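Local structure of kojibiose phosphorylase (Gut metagenome, 6W0P) at residues V723-K728 with I735-K740; V449-F454 with K494-Y499; D310-R315 with L651-Y656. The protein belongs to glycoside hydrolase family 65, whose members join a beta-rich N-terminal domain, a helical catalytic barrel and a small beta-strand C-terminal domain. All blocks are in the same frame, centred on the assembly; numbering follows the deposited sequence.

Interaction 1: residues V723-K728 with I735-K740; sequences VIITKK and INVYGK
Strands 722-726 and 733-737 pass each other with no backbone hydrogen bond between them, and the CA atoms of Ile725 and Ile735 are 9.8 Å apart. Side chains alone fill the gap. Ile725 and Val737 meet tip to tip, with Ile725 CD1 3.8 Å from Val737 CG2. In Ile725, CG1 stands beside the backbone N (chi1 -58°) and the chain then runs out extended, which carries CD1 into the gap. A similar approach of Ile725 to Ile735 is less certain, because Ile735 is modelled in two conformations. The strands belong to different sheets. Strand 722-726 is part of an antiparallel sheet, strand 733-737 of a mixed one, and their apolar sides pack face to face as in a beta sandwich. Leu692, Leu744 and Leu748 add to the same core. Strand 733-737 ends in a type I' turn of a tight hairpin, closed by Val737 N to Lys740 O (2.8 Å) and Lys740 N to Val737 O (3.1 Å). Tyr738 is the first residue inside this turn. Val723 CG2 lies obliquely by its ring, 3.3 Å from Tyr738 OH. That hydroxyl is hydrogen-bonded to Pro694 O.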
ATOM      1  N   VAL A 723       4.755 -48.273 -24.934  1.00 38.53           N
ATOM      2  CA  VAL A 723       5.828 -47.434 -24.373  1.00 37.87           C
ATOM      3  C   VAL A 723       7.133 -48.103 -24.772  1.00 36.91           C
ATOM      4  O   VAL A 723       7.301 -49.253 -24.432  1.00 37.95           O
ATOM      5  CB  VAL A 723       5.690 -47.305 -22.851  1.00 37.50           C
ATOM      6  CG1 VAL A 723       6.785 -46.434 -22.273  1.00 36.98           C
ATOM      7  CG2 VAL A 723       4.321 -46.773 -22.484  1.00 38.15           C
ATOM      8  N   ILE A 724       7.986 -47.389 -25.497  1.00 35.71           N
ATOM      9  CA  ILE A 724       9.340 -47.842 -25.898  1.00 35.49           C
ATOM     10  C   ILE A 724      10.317 -46.897 -25.199  1.00 34.14           C
ATOM     11  O   ILE A 724      10.185 -45.653 -25.369  1.00 33.79           O
ATOM     12  CB  ILE A 724       9.464 -47.852 -27.444  1.00 36.45           C
ATOM     13  CG1 ILE A 724       8.412 -48.769 -28.069  1.00 37.61           C
ATOM     14  CG2 ILE A 724      10.868 -48.214 -27.925  1.00 35.94           C
ATOM     15  CD1 ILE A 724       8.068 -48.402 -29.506  1.00 38.71           C
ATOM     16  N   ILE A 725      11.229 -47.470 -24.422  1.00 33.55           N
ATOM     17  CA  ILE A 725      12.254 -46.771 -23.603  1.00 33.20           C
ATOM     18  C   ILE A 725      13.603 -47.308 -24.069  1.00 33.96           C
ATOM     19  O   ILE A 725      13.742 -48.570 -24.106  1.00 34.51           O
ATOM     20  CB  ILE A 725      12.030 -47.020 -22.100  1.00 33.52           C
ATOM     21  CG1 ILE A 725      10.642 -46.564 -21.634  1.00 33.32           C
ATOM     22  CG2 ILE A 725      13.136 -46.388 -21.277  1.00 33.15           C
ATOM     23  CD1 ILE A 725      10.169 -47.248 -20.376  1.00 33.48           C
ATOM     24  N   THR A 726      14.530 -46.413 -24.431  1.00 33.36           N
ATOM     25  CA  THR A 726      15.864 -46.780 -24.957  1.00 34.10           C
ATOM     26  C   THR A 726      16.954 -45.982 -24.233  1.00 33.58           C
ATOM     27  O   THR A 726      16.694 -44.842 -23.781  1.00 33.86           O
ATOM     28  CB  THR A 726      15.936 -46.623 -26.487  1.00 34.67           C
ATOM     29  OG1 THR A 726      15.269 -45.426 -26.912  1.00 35.64           O
ATOM     30  CG2 THR A 726      15.310 -47.783 -27.227  1.00 35.11           C
ATOM     31  N   LYS A 727      18.148 -46.567 -24.172  1.00 33.61           N
ATOM     32  CA  LYS A 727      19.413 -45.891 -23.800  1.00 33.70           C
ATOM     33  C   LYS A 727      20.593 -46.623 -24.456  1.00 34.78           C
ATOM     34  O   LYS A 727      20.423 -47.768 -24.893  1.00 33.27           O
ATOM     35  CB  LYS A 727      19.539 -45.803 -22.271  1.00 33.08           C
ATOM     36  CG  LYS A 727      19.994 -47.052 -21.541  1.00 32.77           C
ATOM     37  CD  LYS A 727      19.947 -46.943 -20.039  1.00 32.54           C
ATOM     38  CE  LYS A 727      20.260 -48.272 -19.378  1.00 33.03           C
ATOM     39  NZ  LYS A 727      21.604 -48.785 -19.729  1.00 33.04           N
ATOM     40  N   LYS A 728      21.766 -45.980 -24.460  1.00 36.81           N
ATOM     41  CA  LYS A 728      23.014 -46.493 -25.093  1.00 38.69           C
ATOM     42  C   LYS A 728      24.010 -46.957 -24.022  1.00 36.84           C
ATOM     43  O   LYS A 728      25.008 -47.578 -24.388  1.00 36.39           O
ATOM     44  CB  LYS A 728      23.644 -45.390 -25.955  1.00 41.54           C
ATOM     45  CG  LYS A 728      22.723 -44.796 -27.010  1.00 44.29           C
ATOM     46  CD  LYS A 728      22.324 -45.780 -28.079  1.00 48.03           C
ATOM     47  CE  LYS A 728      22.873 -45.405 -29.437  1.00 51.61           C
ATOM     48  NZ  LYS A 728      22.135 -44.245 -29.984  1.00 52.76           N
ATOM     49  N   ILE A 735      13.979 -49.427 -13.628  1.00 37.79           N
ATOM     50  CA  ILE A 735      12.921 -48.438 -13.935  0.60 37.93           C
ATOM     51  C   ILE A 735      11.563 -49.090 -13.660  1.00 38.64           C
ATOM     52  O   ILE A 735      11.401 -50.284 -13.941  1.00 40.01           O
ATOM     53  CB  ILE A 735      13.113 -47.919 -15.373  0.60 37.52           C
ATOM     54  CG1 ILE A 735      12.026 -46.927 -15.787  0.60 36.75           C
ATOM     55  CG2 ILE A 735      13.242 -49.070 -16.361  0.60 37.83           C
ATOM     56  CD1 ILE A 735      12.299 -46.302 -17.129  0.60 36.27           C
ATOM     57  N   ASN A 736      10.653 -48.311 -13.094  1.00 38.83           N
ATOM     58  CA  ASN A 736       9.311 -48.758 -12.675  1.00 39.54           C
ATOM     59  C   ASN A 736       8.304 -48.190 -13.682  1.00 37.88           C
ATOM     60  O   ASN A 736       8.219 -46.934 -13.779  1.00 37.39           O
ATOM     61  CB  ASN A 736       9.121 -48.344 -11.216  1.00 42.07           C
ATOM     62  CG  ASN A 736       8.001 -49.109 -10.573  1.00 44.99           C
ATOM     63  OD1 ASN A 736       6.883 -49.061 -11.069  1.00 47.67           O
ATOM     64  ND2 ASN A 736       8.305 -49.840  -9.516  1.00 47.48           N
ATOM     65  N   VAL A 737       7.641 -49.040 -14.472  1.00 36.48           N
ATOM     66  CA  VAL A 737       6.647 -48.596 -15.498  1.00 36.53           C
ATOM     67  C   VAL A 737       5.294 -49.271 -15.229  1.00 37.13           C
ATOM     68  O   VAL A 737       5.223 -50.538 -15.201  1.00 37.41           O
ATOM     69  CB  VAL A 737       7.123 -48.839 -16.949  1.00 36.86           C
ATOM     70  CG1 VAL A 737       6.238 -48.122 -17.954  1.00 36.72           C
ATOM     71  CG2 VAL A 737       8.569 -48.413 -17.173  1.00 36.40           C
ATOM     72  N   TYR A 738       4.245 -48.457 -15.056  1.00 36.44           N
ATOM     73  CA  TYR A 738       2.873 -48.920 -14.744  1.00 37.11           C
ATOM     74  C   TYR A 738       2.951 -49.793 -13.483  1.00 39.24           C
ATOM     75  O   TYR A 738       2.214 -50.768 -13.376  1.00 38.93           O
ATOM     76  CB  TYR A 738       2.254 -49.646 -15.944  1.00 36.63           C
ATOM     77  CG  TYR A 738       2.089 -48.786 -17.176  1.00 36.20           C
ATOM     78  CD1 TYR A 738       1.431 -47.564 -17.115  1.00 35.46           C
ATOM     79  CD2 TYR A 738       2.600 -49.172 -18.404  1.00 35.45           C
ATOM     80  CE1 TYR A 738       1.266 -46.761 -18.232  1.00 34.63           C
ATOM     81  CE2 TYR A 738       2.447 -48.377 -19.530  1.00 34.94           C
ATOM     82  CZ  TYR A 738       1.784 -47.164 -19.446  1.00 34.75           C
ATOM     83  OH  TYR A 738       1.652 -46.361 -20.552  1.00 34.04           O
ATOM     84  N   GLY A 739       3.849 -49.433 -12.553  1.00 40.29           N
ATOM     85  CA  GLY A 739       3.968 -50.064 -11.230  1.00 40.49           C
ATOM     86  C   GLY A 739       4.759 -51.361 -11.236  1.00 41.96           C
ATOM     87  O   GLY A 739       4.823 -51.967 -10.152  1.00 42.46           O
ATOM     88  N   LYS A 740       5.359 -51.770 -12.369  1.00 42.75           N
ATOM     89  CA  LYS A 740       6.236 -52.984 -12.461  1.00 44.05           C
ATOM     90  C   LYS A 740       7.702 -52.560 -12.638  1.00 42.28           C
ATOM     91  O   LYS A 740       7.971 -51.585 -13.396  1.00 39.82           O
ATOM     92  CB  LYS A 740       5.836 -53.903 -13.623  1.00 47.08           C
ATOM     93  CG  LYS A 740       4.342 -54.183 -13.775  1.00 50.29           C
ATOM     94  CD  LYS A 740       3.917 -55.582 -13.377  1.00 53.12           C
ATOM     95  CE  LYS A 740       2.443 -55.690 -13.029  1.00 56.05           C
ATOM     96  NZ  LYS A 740       1.568 -55.178 -14.117  1.00 57.68           N
TER

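Interaction 2: residues V449-F454 with K494-Y499; sequences VEISKF and KKCFQY
The Phe497 ring turns an edge to the backbone of Ser452: Phe497 CE1 is 3.8 Å from Ser452 O, which lies near the ring plane. The next atom of the same edge, Phe497 CD1, is 4.1 Å from Ser452 OG. Around the ring, Leu455 and Leu456 of the same helix as Ser452, and Met528 of helix 522-534, also make contact. Two further rings of the segments look outward: Phe454 is edge-to-face with Phe417, and Tyr499 with Tyr428. Helices 437-458 and 487-504 run in largely opposed directions, at 136°, and the axes of the two segments come within 9.9 Å. Both helices belong to the all-helical catalytic domain, which in family 65 is an (alpha/alpha)6 barrel. The segments come nearest at Ser452 and Phe497, whose CA atoms are 6.3 Å apart; the small Ser452 and Cys496 meet beside them. The SG of Cys496 stands anti to the backbone N (chi1 -168°), which directs the sulfur at the facing helix. There Cys496 SG is 3.5 Å from Ser452 OG, and it also touches the CG2 methyl of Ile451. Ser452 OG is hydrogen-bonded back to Leu448 O in its own helix. Phe424 of helix 418-434 covers Cys496 further. Within helix 437-458, Lys453 NZ forms a salt bridge to Glu450 OE1 at 2.9 Å, on the syn side but 29° out of the carboxylate plane.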
ATOM      1  N   VAL A 449      20.886 -24.193   6.878  1.00 38.23           N
ATOM      2  CA  VAL A 449      20.921 -23.732   8.298  1.00 37.53           C
ATOM      3  C   VAL A 449      20.385 -22.300   8.323  1.00 36.60           C
ATOM      4  O   VAL A 449      19.539 -21.997   9.170  1.00 35.22           O
ATOM      5  CB  VAL A 449      22.329 -23.863   8.916  1.00 37.73           C
ATOM      6  CG1 VAL A 449      22.480 -23.054  10.202  1.00 37.25           C
ATOM      7  CG2 VAL A 449      22.674 -25.322   9.160  1.00 37.68           C
ATOM      8  N   GLU A 450      20.850 -21.464   7.394  1.00 36.83           N
ATOM      9  CA  GLU A 450      20.421 -20.045   7.320  1.00 37.04           C
ATOM     10  C   GLU A 450      18.911 -19.976   7.063  1.00 35.42           C
ATOM     11  O   GLU A 450      18.259 -19.173   7.751  1.00 35.56           O
ATOM     12  CB  GLU A 450      21.211 -19.266   6.263  1.00 37.68           C
ATOM     13  CG  GLU A 450      22.688 -19.114   6.602  1.00 38.99           C
ATOM     14  CD  GLU A 450      23.036 -18.286   7.834  1.00 39.69           C
ATOM     15  OE1 GLU A 450      22.116 -17.682   8.431  1.00 39.21           O
ATOM     16  OE2 GLU A 450      24.230 -18.282   8.213  1.00 41.59           O
ATOM     17  N   ILE A 451      18.369 -20.772   6.125  1.00 34.11           N
ATOM     18  CA  ILE A 451      16.909 -20.742   5.803  1.00 32.92           C
ATOM     19  C   ILE A 451      16.135 -21.224   7.027  1.00 33.25           C
ATOM     20  O   ILE A 451      15.154 -20.557   7.396  1.00 33.79           O
ATOM     21  CB  ILE A 451      16.552 -21.559   4.551  1.00 32.38           C
ATOM     22  CG1 ILE A 451      17.154 -20.946   3.285  1.00 31.80           C
ATOM     23  CG2 ILE A 451      15.046 -21.727   4.430  1.00 31.56           C
ATOM     24  CD1 ILE A 451      17.287 -21.938   2.164  1.00 31.60           C
ATOM     25  N   SER A 452      16.575 -22.311   7.662  1.00 33.99           N
ATOM     26  CA  SER A 452      15.933 -22.858   8.885  1.00 34.42           C
ATOM     27  C   SER A 452      15.924 -21.794   9.988  1.00 34.89           C
ATOM     28  O   SER A 452      14.879 -21.615  10.606  1.00 35.35           O
ATOM     29  CB  SER A 452      16.569 -24.149   9.315  1.00 34.28           C
ATOM     30  OG  SER A 452      16.471 -25.096   8.265  1.00 34.08           O
ATOM     31  N   LYS A 453      17.033 -21.089  10.204  1.00 36.80           N
ATOM     32  CA  LYS A 453      17.116 -19.980  11.202  1.00 37.64           C
ATOM     33  C   LYS A 453      16.024 -18.932  10.944  1.00 37.84           C
ATOM     34  O   LYS A 453      15.358 -18.500  11.911  1.00 39.13           O
ATOM     35  CB  LYS A 453      18.489 -19.318  11.133  1.00 38.38           C
ATOM     36  CG  LYS A 453      19.556 -20.019  11.946  1.00 39.75           C
ATOM     37  CD  LYS A 453      20.951 -19.477  11.707  1.00 41.07           C
ATOM     38  CE  LYS A 453      21.147 -18.015  12.049  1.00 41.05           C
ATOM     39  NZ  LYS A 453      22.316 -17.457  11.321  1.00 41.61           N
ATOM     40  N   PHE A 454      15.835 -18.510   9.690  1.00 37.12           N
ATOM     41  CA  PHE A 454      14.767 -17.539   9.337  1.00 36.22           C
ATOM     42  C   PHE A 454      13.396 -18.125   9.682  1.00 35.62           C
ATOM     43  O   PHE A 454      12.605 -17.446  10.335  1.00 34.30           O
ATOM     44  CB  PHE A 454      14.850 -17.142   7.869  1.00 35.84           C
ATOM     45  CG  PHE A 454      13.640 -16.395   7.391  1.00 34.83           C
ATOM     46  CD1 PHE A 454      13.296 -15.184   7.960  1.00 34.50           C
ATOM     47  CD2 PHE A 454      12.849 -16.908   6.375  1.00 34.41           C
ATOM     48  CE1 PHE A 454      12.176 -14.493   7.521  1.00 34.09           C
ATOM     49  CE2 PHE A 454      11.733 -16.214   5.944  1.00 34.10           C
ATOM     50  CZ  PHE A 454      11.403 -15.009   6.512  1.00 33.96           C
ATOM     51  N   LYS A 494       8.296 -27.332   7.717  1.00 35.10           N
ATOM     52  CA  LYS A 494       8.498 -28.637   8.396  1.00 35.81           C
ATOM     53  C   LYS A 494       9.392 -29.521   7.517  1.00 35.42           C
ATOM     54  O   LYS A 494      10.340 -30.111   8.077  1.00 35.56           O
ATOM     55  CB  LYS A 494       7.156 -29.285   8.711  1.00 37.37           C
ATOM     56  CG  LYS A 494       7.251 -30.543   9.556  1.00 39.91           C
ATOM     57  CD  LYS A 494       5.919 -31.191   9.912  1.00 40.57           C
ATOM     58  CE  LYS A 494       6.125 -32.462  10.716  1.00 42.35           C
ATOM     59  NZ  LYS A 494       4.917 -32.800  11.503  1.00 43.67           N
ATOM     60  N   LYS A 495       9.187 -29.534   6.191  1.00 34.68           N
ATOM     61  CA  LYS A 495      10.058 -30.310   5.269  1.00 35.24           C
ATOM     62  C   LYS A 495      11.486 -29.759   5.315  1.00 35.35           C
ATOM     63  O   LYS A 495      12.425 -30.563   5.259  1.00 36.08           O
ATOM     64  CB  LYS A 495       9.538 -30.316   3.832  1.00 35.77           C
ATOM     65  CG  LYS A 495       8.355 -31.236   3.575  1.00 36.22           C
ATOM     66  CD  LYS A 495       8.699 -32.709   3.703  1.00 37.37           C
ATOM     67  CE  LYS A 495       7.697 -33.591   2.999  1.00 37.56           C
ATOM     68  NZ  LYS A 495       7.933 -35.023   3.293  1.00 38.76           N
ATOM     69  N   CYS A 496      11.663 -28.447   5.393  1.00 35.13           N
ATOM     70  CA  CYS A 496      13.008 -27.839   5.524  1.00 35.80           C
ATOM     71  C   CYS A 496      13.676 -28.349   6.813  1.00 36.61           C
ATOM     72  O   CYS A 496      14.832 -28.808   6.753  1.00 36.79           O
ATOM     73  CB  CYS A 496      12.956 -26.322   5.548  1.00 35.39           C
ATOM     74  SG  CYS A 496      14.614 -25.617   5.364  1.00 35.68           S
ATOM     75  N   PHE A 497      12.954 -28.325   7.933  1.00 36.57           N
ATOM     76  CA  PHE A 497      13.500 -28.686   9.266  1.00 36.64           C
ATOM     77  C   PHE A 497      13.957 -30.144   9.243  1.00 37.27           C
ATOM     78  O   PHE A 497      15.062 -30.420   9.718  1.00 37.18           O
ATOM     79  CB  PHE A 497      12.470 -28.454  10.374  1.00 36.15           C
ATOM     80  CG  PHE A 497      12.098 -27.011  10.593  1.00 35.42           C
ATOM     81  CD1 PHE A 497      12.972 -25.996  10.262  1.00 34.71           C
ATOM     82  CD2 PHE A 497      10.869 -26.683  11.139  1.00 35.55           C
ATOM     83  CE1 PHE A 497      12.620 -24.674  10.448  1.00 35.43           C
ATOM     84  CE2 PHE A 497      10.518 -25.359  11.331  1.00 36.07           C
ATOM     85  CZ  PHE A 497      11.405 -24.354  11.003  1.00 35.83           C
ATOM     86  N   GLN A 498      13.131 -31.034   8.691  1.00 38.03           N
ATOM     87  CA  GLN A 498      13.404 -32.493   8.692  1.00 38.66           C
ATOM     88  C   GLN A 498      14.574 -32.795   7.748  1.00 39.33           C
ATOM     89  O   GLN A 498      15.411 -33.628   8.114  1.00 39.77           O
ATOM     90  CB  GLN A 498      12.146 -33.268   8.341  1.00 39.17           C
ATOM     91  CG  GLN A 498      11.067 -33.147   9.405  1.00 39.43           C
ATOM     92  CD  GLN A 498       9.791 -33.807   8.945  1.00 39.98           C
ATOM     93  OE1 GLN A 498       9.493 -33.838   7.752  1.00 39.76           O
ATOM     94  NE2 GLN A 498       9.032 -34.339   9.893  1.00 39.65           N
ATOM     95  N   TYR A 499      14.708 -32.095   6.621  1.00 38.66           N
ATOM     96  CA  TYR A 499      15.864 -32.319   5.716  1.00 39.06           C
ATOM     97  C   TYR A 499      17.167 -31.906   6.418  1.00 40.24           C
ATOM     98  O   TYR A 499      18.164 -32.649   6.330  1.00 41.54           O
ATOM     99  CB  TYR A 499      15.703 -31.595   4.379  1.00 38.54           C
ATOM    100  CG  TYR A 499      16.702 -32.005   3.326  1.00 38.06           C
ATOM    101  CD1 TYR A 499      16.896 -33.342   2.993  1.00 38.98           C
ATOM    102  CD2 TYR A 499      17.456 -31.059   2.656  1.00 37.72           C
ATOM    103  CE1 TYR A 499      17.809 -33.726   2.020  1.00 38.85           C
ATOM    104  CE2 TYR A 499      18.366 -31.422   1.677  1.00 37.72           C
ATOM    105  CZ  TYR A 499      18.549 -32.757   1.361  1.00 38.72           C
ATOM    106  OH  TYR A 499      19.459 -33.105   0.400  1.00 39.39           O
TER

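Interaction 3: residues D310-R315 with L651-Y656; sequences DQQGIR and LDLDDY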
ATOM      1  N   ASP A 310       1.709 -28.154 -32.024  1.00 30.79           N
ATOM      2  CA  ASP A 310       2.332 -28.516 -30.724  1.00 30.82           C
ATOM      3  C   ASP A 310       3.803 -28.861 -30.966  1.00 29.52           C
ATOM      4  O   ASP A 310       4.621 -28.591 -30.100  1.00 28.89           O
ATOM      5  CB  ASP A 310       1.549 -29.620 -30.015  1.00 31.65           C
ATOM      6  CG  ASP A 310       0.348 -29.123 -29.232  1.00 32.24           C
ATOM      7  OD1 ASP A 310       0.360 -27.949 -28.827  1.00 33.04           O
ATOM      8  OD2 ASP A 310      -0.557 -29.933 -28.987  1.00 33.20           O
ATOM      9  N   GLN A 311       4.128 -29.468 -32.098  1.00 29.16           N
ATOM     10  CA  GLN A 311       5.536 -29.832 -32.389  1.00 29.18           C
ATOM     11  C   GLN A 311       6.351 -28.535 -32.456  1.00 28.50           C
ATOM     12  O   GLN A 311       7.433 -28.489 -31.857  1.00 28.73           O
ATOM     13  CB  GLN A 311       5.666 -30.668 -33.667  1.00 29.23           C
ATOM     14  CG  GLN A 311       7.118 -30.929 -34.039  1.00 28.88           C
ATOM     15  CD  GLN A 311       7.835 -31.796 -33.033  1.00 28.95           C
ATOM     16  OE1 GLN A 311       7.894 -33.012 -33.207  1.00 29.71           O
ATOM     17  NE2 GLN A 311       8.363 -31.197 -31.972  1.00 27.52           N
ATOM     18  N   GLN A 312       5.852 -27.520 -33.166  1.00 28.27           N
ATOM     19  CA  GLN A 312       6.537 -26.206 -33.256  1.00 27.72           C
ATOM     20  C   GLN A 312       6.607 -25.609 -31.857  1.00 26.99           C
ATOM     21  O   GLN A 312       7.690 -25.170 -31.469  1.00 28.11           O
ATOM     22  CB  GLN A 312       5.830 -25.230 -34.198  1.00 27.75           C
ATOM     23  CG  GLN A 312       6.497 -23.859 -34.266  1.00 27.66           C
ATOM     24  CD  GLN A 312       5.772 -22.969 -35.251  1.00 28.67           C
ATOM     25  OE1 GLN A 312       4.544 -22.853 -35.203  1.00 28.74           O
ATOM     26  NE2 GLN A 312       6.516 -22.360 -36.177  1.00 28.59           N
ATOM     27  N   GLY A 313       5.491 -25.572 -31.139  1.00 26.73           N
ATOM     28  CA  GLY A 313       5.422 -24.953 -29.802  1.00 26.56           C
ATOM     29  C   GLY A 313       6.444 -25.561 -28.867  1.00 26.90           C
ATOM     30  O   GLY A 313       7.309 -24.792 -28.319  1.00 27.26           O
ATOM     31  N   ILE A 314       6.393 -26.878 -28.657  1.00 26.38           N
ATOM     32  CA  ILE A 314       7.305 -27.499 -27.656  1.00 26.99           C
ATOM     33  C   ILE A 314       8.769 -27.209 -28.033  1.00 27.44           C
ATOM     34  O   ILE A 314       9.589 -26.986 -27.121  1.00 26.76           O
ATOM     35  CB  ILE A 314       7.059 -29.005 -27.458  1.00 27.25           C
ATOM     36  CG1 ILE A 314       7.800 -29.488 -26.219  1.00 27.51           C
ATOM     37  CG2 ILE A 314       7.431 -29.835 -28.681  1.00 27.52           C
ATOM     38  CD1 ILE A 314       7.522 -28.668 -24.989  1.00 27.61           C
ATOM     39  N   ARG A 315       9.111 -27.244 -29.315  1.00 27.86           N
ATOM     40  CA  ARG A 315      10.524 -27.055 -29.717  1.00 29.03           C
ATOM     41  C   ARG A 315      10.876 -25.577 -29.527  1.00 28.77           C
ATOM     42  O   ARG A 315      11.984 -25.278 -29.056  1.00 28.26           O
ATOM     43  CB  ARG A 315      10.761 -27.605 -31.124  1.00 29.99           C
ATOM     44  CG  ARG A 315      12.241 -27.832 -31.372  1.00 31.05           C
ATOM     45  CD  ARG A 315      12.486 -28.517 -32.688  1.00 31.66           C
ATOM     46  NE  ARG A 315      12.376 -29.954 -32.566  1.00 32.32           N
ATOM     47  CZ  ARG A 315      11.586 -30.743 -33.284  1.00 32.54           C
ATOM     48  NH1 ARG A 315      10.749 -30.241 -34.188  1.00 32.42           N
ATOM     49  NH2 ARG A 315      11.635 -32.048 -33.064  1.00 32.92           N
ATOM     50  N   LEU A 651       1.379 -20.433 -25.674  1.00 30.30           N
ATOM     51  CA  LEU A 651       0.925 -19.241 -24.930  1.00 31.15           C
ATOM     52  C   LEU A 651       1.574 -17.987 -25.525  1.00 31.53           C
ATOM     53  O   LEU A 651       0.828 -17.006 -25.763  1.00 32.19           O
ATOM     54  CB  LEU A 651       1.225 -19.378 -23.437  1.00 31.86           C
ATOM     55  CG  LEU A 651       0.561 -18.304 -22.573  1.00 32.46           C
ATOM     56  CD1 LEU A 651      -0.007 -18.910 -21.304  1.00 33.05           C
ATOM     57  CD2 LEU A 651       1.543 -17.196 -22.212  1.00 32.96           C
ATOM     58  N   ASP A 652       2.893 -17.999 -25.772  1.00 31.05           N
ATOM     59  CA  ASP A 652       3.607 -16.838 -26.390  1.00 30.41           C
ATOM     60  C   ASP A 652       3.402 -16.792 -27.921  1.00 30.94           C
ATOM     61  O   ASP A 652       3.071 -15.700 -28.452  1.00 30.65           O
ATOM     62  CB  ASP A 652       5.078 -16.836 -25.982  1.00 29.77           C
ATOM     63  CG  ASP A 652       5.211 -16.476 -24.518  1.00 29.52           C
ATOM     64  OD1 ASP A 652       4.655 -15.415 -24.122  1.00 30.36           O
ATOM     65  OD2 ASP A 652       5.804 -17.258 -23.780  1.00 28.19           O
ATOM     66  N   LEU A 653       3.595 -17.897 -28.649  1.00 30.68           N
ATOM     67  CA  LEU A 653       3.525 -17.827 -30.141  1.00 30.93           C
ATOM     68  C   LEU A 653       2.189 -17.217 -30.585  1.00 31.81           C
ATOM     69  O   LEU A 653       2.186 -16.414 -31.541  1.00 31.60           O
ATOM     70  CB  LEU A 653       3.723 -19.216 -30.738  1.00 30.18           C
ATOM     71  CG  LEU A 653       5.123 -19.799 -30.595  1.00 29.50           C
ATOM     72  CD1 LEU A 653       5.133 -21.222 -31.062  1.00 29.57           C
ATOM     73  CD2 LEU A 653       6.153 -19.005 -31.381  1.00 29.75           C
ATOM     74  N   ASP A 654       1.085 -17.610 -29.949  1.00 31.71           N
ATOM     75  CA  ASP A 654      -0.269 -17.143 -30.337  1.00 31.80           C
ATOM     76  C   ASP A 654      -0.805 -16.160 -29.280  1.00 31.53           C
ATOM     77  O   ASP A 654      -2.031 -15.870 -29.350  1.00 33.35           O
ATOM     78  CB  ASP A 654      -1.208 -18.342 -30.569  1.00 31.67           C
ATOM     79  CG  ASP A 654      -0.680 -19.399 -31.534  1.00 31.29           C
ATOM     80  OD1 ASP A 654      -0.011 -19.035 -32.524  1.00 29.84           O
ATOM     81  OD2 ASP A 654      -0.937 -20.589 -31.292  1.00 30.33           O
ATOM     82  N   ASP A 655       0.016 -15.717 -28.320  1.00 30.32           N
ATOM     83  CA  ASP A 655      -0.260 -14.542 -27.435  1.00 30.55           C
ATOM     84  C   ASP A 655      -1.611 -14.694 -26.702  1.00 30.83           C
ATOM     85  O   ASP A 655      -2.438 -13.737 -26.757  1.00 30.63           O
ATOM     86  CB  ASP A 655      -0.223 -13.248 -28.274  1.00 31.15           C
ATOM     87  CG  ASP A 655      -0.144 -11.919 -27.517  1.00 32.16           C
ATOM     88  OD1 ASP A 655       0.095 -11.917 -26.267  1.00 32.20           O
ATOM     89  OD2 ASP A 655      -0.305 -10.859 -28.189  1.00 33.89           O
ATOM     90  N   TYR A 656      -1.866 -15.827 -26.030  1.00 30.19           N
ATOM     91  CA  TYR A 656      -3.150 -16.094 -25.323  1.00 30.60           C
ATOM     92  C   TYR A 656      -3.400 -15.088 -24.178  1.00 30.60           C
ATOM     93  O   TYR A 656      -4.611 -14.835 -23.885  1.00 29.88           O
ATOM     94  CB  TYR A 656      -3.214 -17.537 -24.803  1.00 31.29           C
ATOM     95  CG  TYR A 656      -3.595 -18.573 -25.839  1.00 31.21           C
ATOM     96  CD1 TYR A 656      -2.671 -19.066 -26.751  1.00 31.43           C
ATOM     97  CD2 TYR A 656      -4.877 -19.091 -25.889  1.00 31.80           C
ATOM     98  CE1 TYR A 656      -3.015 -20.049 -27.670  1.00 31.63           C
ATOM     99  CE2 TYR A 656      -5.243 -20.064 -26.807  1.00 31.52           C
ATOM    100  CZ  TYR A 656      -4.306 -20.547 -27.698  1.00 31.52           C
ATOM    101  OH  TYR A 656      -4.668 -21.478 -28.622  1.00 31.50           O
TER
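Leu653 meets Gly313 and Gln312, and all direct contact between the two segments is apolar. One methyl does the work: Leu653 CD1 lies 3.9 Å from Gly313 CA and 4.4 Å from Gln312 CG. Leu653 CG stands beside the backbone N (chi1 -69°), and chi2 of 173° stretches the CD1 branch out to the helix. Gly313 has no side chain, so the methyl touches the helix backbone itself. The CA atoms of Gly313 and Leu653 are 7.4 Å apart. The aliphatic part of Gln312 lies next to the methyl. Ile16 of strand 15-19 touches both Gln312 and Leu653.

Backbone hydrogen bonds shape each side but do not cross between them. Segment 310-315 is regular helix, with Ile314 N bonded to Asp310 O at 2.9 Å. In 651-656, Tyr656 N bonds Leu651 O at 3.0 Å, and a weak bond joins Asp655 N to Asp652 O inside it. Asp655 has positive phi (55°). This pair of nested bonds is that of a Schellman motif, here closing a short helical turn that lacks regular helix bonds.

Polar ends are held by other parts of the chain. Gln312 NE2 gives hydrogen bonds to Arg15 O and Glu10 O, Asp654 is in salt bridges with Arg7 and Arg650, and Arg315 pairs with Asp301. Within the helix, Gln311 NE2 lies 3.2 Å above the guanidinium plane of Arg315, offset toward its rim.

The contact thus sets one leucine on the backbone of helix 308-324. That leucine comes from a Schellman-closed turn in the loop between helices 638-645 and 666-680 of the catalytic domain, an (alpha/alpha)6 barrel in this family.

The three contacts are separate and none touches another. Interaction 3 spans most of the catalytic region, from helix 308-324 to the loop before helix 666-680. Interaction 2 is nested inside that span, and the two lie on opposite sides of the chain's centre, with their own centres 39 Å apart. Interaction 1 follows both along the chain, in the C-terminal strands. Its centre is 29 Å from that of interaction 3 and 35 Å from that of interaction 2. Interaction 2 pairs two helices and interaction 3 a helix with an inter-helix loop, while interaction 1 pairs strands of two sheets. Interaction 3 brings together parts of the chain over 330 residues apart.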